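Local coordinates for UPF0255 protein frsA (Vibrio vulnificus, PDB 4I4C) that probably hydrolyses carboxylic esters to an alcohol and a carboxylate, with an alpha/beta-hydrolase fold, at residues 361-366 / 392-397; 387-392 / 398-403. All coordinates share one frame; numbering follows the deposited sequence.

Contact 1: 361-366 / 392-397; sequences MSLEGD and KTITQG
Leu-363 and Ile-394 carry this contact, and the flat groups beside them within the two segments are the backbone carbonyls of Ile-394 and Gly-397. CD2 of Leu-363 is 4.2 Å from Ile-394 O. The other methyl, CD1, comes to 4.3 Å from Gly-397 O. Leu-363 also touches Tyr-398, further along the helix. Across the segments the side chains meet methyl to methyl, with Leu-363 CD2 at 4.0 Å from Ile-394 CG2. The leucine and isoleucine side chains are set nearly perpendicular. At chi1 -71° CG2 of Ile-394 is anti to the backbone N, and it is this branch that touches Leu-363. Gly-397 has no side chain, and its CA is 6.5 Å from that of Leu-363, the shortest CA-to-CA separation between the segments. The fold is that of an alpha/beta hydrolase: Leu-363 ends strand 358-363, and helix 394-413 packs on the sheet. Beyond the strand a type II turn runs from Leu-363 to Asp-366, with Gly-365 at positive phi. Asp-366 lines the pocket of a bound polyether, probably from the crystallisation liquor, and makes a salt bridge to Arg-272. The helix start is held by its own polar groups. Thr-393 is the N-cap, its OG1 accepting from Gln-396 N at 3.0 Å. Gln-396 in turn reaches back, and its OE1 accepts from Lys-392 N at 2.9 Å. That donor is tilted 24° from the carbonyl plane of the amide.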
# COMPACT_ATOMS: atom_id res chain seq x y z
N MET A 361 -1.65 -14.10 -7.22
CA MET A 361 -2.92 -14.40 -6.62
C MET A 361 -3.78 -13.16 -6.55
O MET A 361 -3.28 -12.03 -6.52
CB MET A 361 -2.71 -14.91 -5.19
CG MET A 361 -1.69 -16.05 -5.09
SD MET A 361 -1.28 -16.52 -3.40
CE MET A 361 -0.27 -15.14 -2.88
N SER A 362 -5.08 -13.38 -6.52
CA SER A 362 -6.04 -12.36 -6.13
C SER A 362 -7.26 -13.09 -5.60
O SER A 362 -7.42 -14.29 -5.84
CB SER A 362 -6.40 -11.47 -7.31
OG SER A 362 -7.27 -12.15 -8.20
N LEU A 363 -8.10 -12.37 -4.86
CA LEU A 363 -9.31 -12.96 -4.31
C LEU A 363 -10.38 -13.08 -5.39
O LEU A 363 -10.45 -12.25 -6.30
CB LEU A 363 -9.81 -12.15 -3.10
CG LEU A 363 -9.16 -12.40 -1.73
CD1 LEU A 363 -7.65 -12.30 -1.76
CD2 LEU A 363 -9.74 -11.45 -0.68
N GLU A 364 -11.21 -14.11 -5.28
CA GLU A 364 -12.28 -14.33 -6.25
C GLU A 364 -13.16 -13.09 -6.42
O GLU A 364 -13.64 -12.52 -5.44
CB GLU A 364 -13.15 -15.51 -5.84
CG GLU A 364 -14.23 -15.84 -6.86
CD GLU A 364 -15.11 -17.01 -6.45
OE1 GLU A 364 -14.62 -17.93 -5.76
OE2 GLU A 364 -16.30 -17.00 -6.82
N GLY A 365 -13.33 -12.67 -7.67
CA GLY A 365 -14.14 -11.51 -7.96
C GLY A 365 -13.51 -10.19 -7.52
O GLY A 365 -14.21 -9.26 -7.16
N ASP A 366 -12.19 -10.12 -7.53
CA ASP A 366 -11.51 -8.85 -7.36
C ASP A 366 -11.53 -8.15 -8.71
O ASP A 366 -10.83 -8.57 -9.63
CB ASP A 366 -10.05 -9.06 -6.90
CG ASP A 366 -9.31 -7.74 -6.68
OD1 ASP A 366 -9.87 -6.66 -6.97
OD2 ASP A 366 -8.15 -7.78 -6.23
N LYS A 392 -14.83 -18.35 2.33
CA LYS A 392 -16.09 -17.91 2.92
C LYS A 392 -16.00 -16.46 3.35
O LYS A 392 -16.93 -15.69 3.13
CB LYS A 392 -16.47 -18.78 4.12
CG LYS A 392 -17.08 -20.12 3.74
CD LYS A 392 -17.25 -21.03 4.95
CE LYS A 392 -17.64 -22.45 4.56
NZ LYS A 392 -17.59 -23.37 5.74
N THR A 393 -14.88 -16.09 3.97
CA THR A 393 -14.67 -14.72 4.42
C THR A 393 -13.48 -14.09 3.71
O THR A 393 -12.62 -14.79 3.17
CB THR A 393 -14.42 -14.64 5.94
OG1 THR A 393 -13.14 -15.20 6.26
CG2 THR A 393 -15.50 -15.41 6.70
N ILE A 394 -13.41 -12.76 3.73
CA ILE A 394 -12.28 -12.07 3.12
C ILE A 394 -11.01 -12.32 3.92
O ILE A 394 -9.93 -12.52 3.35
CB ILE A 394 -12.53 -10.54 2.96
CG1 ILE A 394 -13.56 -10.27 1.86
CG2 ILE A 394 -11.26 -9.82 2.63
CD1 ILE A 394 -15.01 -10.52 2.29
N THR A 395 -11.13 -12.35 5.25
CA THR A 395 -9.97 -12.60 6.11
C THR A 395 -9.35 -13.95 5.82
O THR A 395 -8.12 -14.11 5.80
CB THR A 395 -10.36 -12.57 7.59
OG1 THR A 395 -10.96 -11.32 7.89
CG2 THR A 395 -9.12 -12.78 8.45
N GLN A 396 -10.20 -14.94 5.60
CA GLN A 396 -9.69 -16.26 5.27
C GLN A 396 -8.93 -16.24 3.94
O GLN A 396 -7.88 -16.89 3.80
CB GLN A 396 -10.84 -17.27 5.23
CG GLN A 396 -10.43 -18.62 4.73
CD GLN A 396 -11.63 -19.51 4.52
OE1 GLN A 396 -12.72 -19.04 4.18
NE2 GLN A 396 -11.44 -20.80 4.74
N GLY A 397 -9.45 -15.48 2.98
CA GLY A 397 -8.79 -15.26 1.70
C GLY A 397 -7.44 -14.60 1.87
O GLY A 397 -6.44 -15.04 1.30

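Contact 2: 387-392 / 398-403; sequences KKISSK and YEQSLD
Ile-389 of strand 385-389 faces Gln-400 and Ser-401 of helix 394-413. The strand is an outermost one of the central sheet of the alpha/beta-hydrolase fold, and the helix that follows it in the chain lies over it. Most of the contact is packing of a branched apolar side chain against polar ones. Ile-389 CG2 sits 3.4 Å from Gln-400 OE1. The other branch goes to Ser-401: CG1 is 3.4 Å from Ser-401 OG, and CD1 is 3.3 Å from Ser-401 OG. CG2 thus goes mainly to Gln-400, CG1 and CD1 to Ser-401. The side chains of Ile-389 and Gln-400 run antiparallel, side by side. Gln-400 starts with CG anti to the carbonyl carbon (chi1 -76°) and then runs extended, which carries its amide out to the backbone just after the strand. Hydrogen bonding across the segments is slight. Gln-400 NE2 donates to Ser-390 O at 3.4 Å, a weak bond with an N-H...O angle of 143°. The hydroxyls of Ser-401 and Ser-391 have partners close by in sequence: Ser-401 OG is bonded to Gly-397 O of the preceding helical turn, and Ser-391 OG to Thr-393 O. The buried Ser-401 hydroxyl therefore has a polar partner although it packs on Ile-389. On another part of the helix, Tyr-398 stacks its ring with Trp-59, and both belong to the polyether pocket. Ile-389 also touches Leu-404 further along the helix. At the far end of the Gln-400 amide, NE2 also packs on a methylene, lying 3.9 Å from Ser-391 CB.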
# COMPACT_ATOMS: atom_id res chain seq x y z
N LYS A 387 -3.46 -18.08 -8.93
CA LYS A 387 -4.51 -18.65 -8.09
C LYS A 387 -5.69 -17.69 -7.92
O LYS A 387 -5.51 -16.48 -7.76
CB LYS A 387 -3.93 -19.07 -6.74
CG LYS A 387 -4.97 -19.51 -5.72
CD LYS A 387 -5.71 -20.77 -6.16
CE LYS A 387 -6.74 -21.21 -5.12
NZ LYS A 387 -6.10 -21.68 -3.85
N LYS A 388 -6.90 -18.22 -8.03
CA LYS A 388 -8.11 -17.49 -7.68
C LYS A 388 -8.51 -17.96 -6.29
O LYS A 388 -8.98 -19.09 -6.10
CB LYS A 388 -9.22 -17.74 -8.69
CG LYS A 388 -10.63 -17.41 -8.17
CD LYS A 388 -11.57 -17.04 -9.30
CE LYS A 388 -11.52 -18.05 -10.42
NZ LYS A 388 -12.44 -17.65 -11.50
N ILE A 389 -8.31 -17.09 -5.30
CA ILE A 389 -8.52 -17.48 -3.92
C ILE A 389 -10.01 -17.44 -3.59
O ILE A 389 -10.60 -16.36 -3.53
CB ILE A 389 -7.77 -16.57 -2.95
CG1 ILE A 389 -6.31 -16.43 -3.37
CG2 ILE A 389 -7.88 -17.11 -1.54
CD1 ILE A 389 -5.38 -17.38 -2.67
N SER A 390 -10.59 -18.61 -3.38
CA SER A 390 -11.97 -18.73 -2.94
C SER A 390 -11.98 -18.93 -1.44
O SER A 390 -11.19 -19.70 -0.91
CB SER A 390 -12.66 -19.92 -3.62
OG SER A 390 -13.07 -19.60 -4.94
N SER A 391 -12.89 -18.24 -0.76
CA SER A 391 -13.05 -18.40 0.67
C SER A 391 -14.43 -17.93 1.13
O SER A 391 -15.12 -17.20 0.41
CB SER A 391 -11.96 -17.63 1.44
OG SER A 391 -12.05 -16.24 1.18
N LYS A 392 -14.83 -18.35 2.33
CA LYS A 392 -16.09 -17.91 2.92
C LYS A 392 -16.00 -16.46 3.35
O LYS A 392 -16.93 -15.69 3.13
CB LYS A 392 -16.47 -18.78 4.12
CG LYS A 392 -17.08 -20.12 3.74
CD LYS A 392 -17.25 -21.03 4.95
CE LYS A 392 -17.64 -22.45 4.56
NZ LYS A 392 -17.59 -23.37 5.74
N TYR A 398 -7.38 -13.54 2.68
CA TYR A 398 -6.11 -12.89 2.96
C TYR A 398 -5.13 -13.88 3.58
O TYR A 398 -3.97 -13.98 3.16
CB TYR A 398 -6.28 -11.70 3.91
CG TYR A 398 -6.89 -10.44 3.30
CD1 TYR A 398 -6.90 -10.22 1.93
CD2 TYR A 398 -7.43 -9.45 4.13
CE1 TYR A 398 -7.45 -9.06 1.38
CE2 TYR A 398 -7.99 -8.28 3.59
CZ TYR A 398 -8.00 -8.10 2.22
OH TYR A 398 -8.55 -6.95 1.69
N GLU A 399 -5.60 -14.61 4.59
CA GLU A 399 -4.73 -15.52 5.33
C GLU A 399 -4.23 -16.71 4.50
O GLU A 399 -3.06 -17.07 4.60
CB GLU A 399 -5.35 -15.92 6.67
CG GLU A 399 -5.40 -14.71 7.63
CD GLU A 399 -5.87 -15.05 9.04
OE1 GLU A 399 -5.81 -14.14 9.91
OE2 GLU A 399 -6.29 -16.20 9.29
N GLN A 400 -5.11 -17.30 3.67
CA GLN A 400 -4.69 -18.32 2.70
C GLN A 400 -3.62 -17.77 1.77
O GLN A 400 -2.60 -18.42 1.55
CB GLN A 400 -5.85 -18.75 1.80
CG GLN A 400 -6.88 -19.68 2.39
CD GLN A 400 -7.94 -20.06 1.35
OE1 GLN A 400 -7.65 -20.10 0.15
NE2 GLN A 400 -9.16 -20.32 1.80
N SER A 401 -3.88 -16.59 1.21
CA SER A 401 -2.98 -15.97 0.24
C SER A 401 -1.58 -15.83 0.82
O SER A 401 -0.58 -16.16 0.18
CB SER A 401 -3.50 -14.58 -0.14
OG SER A 401 -4.70 -14.69 -0.88
N LEU A 402 -1.55 -15.33 2.05
CA LEU A 402 -0.30 -15.07 2.74
C LEU A 402 0.41 -16.36 3.12
O LEU A 402 1.64 -16.41 3.15
CB LEU A 402 -0.57 -14.25 4.00
CG LEU A 402 0.46 -13.15 4.19
CD1 LEU A 402 0.40 -12.19 3.01
CD2 LEU A 402 0.23 -12.42 5.51
N ASP A 403 -0.36 -17.40 3.43
CA ASP A 403 0.24 -18.71 3.71
C ASP A 403 0.94 -19.29 2.47
O ASP A 403 2.04 -19.85 2.56
CB ASP A 403 -0.79 -19.69 4.28
CG ASP A 403 -1.20 -19.36 5.72
OD1 ASP A 403 -0.48 -18.57 6.39
OD2 ASP A 403 -2.23 -19.90 6.19

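How the contacts relate
From the N terminus, strand 358-363 comes first and leads through helix 371-379 to its parallel neighbour, strand 385-389. The chain then turns at 390-393 into helix 394-413. Contact 1 closes the longer loop, of 25 residues, from 361-366 to the helix start. Contact 2 closes a short one, of five residues, from 387-392 to the next part of the same helix. The two cross, because their segments alternate, and they share Lys-392. Together they tie two adjacent strands to one helix. Just past strand 358-363, Glu-364 N probably bonds to Ile-389 O, at 2.9 Å.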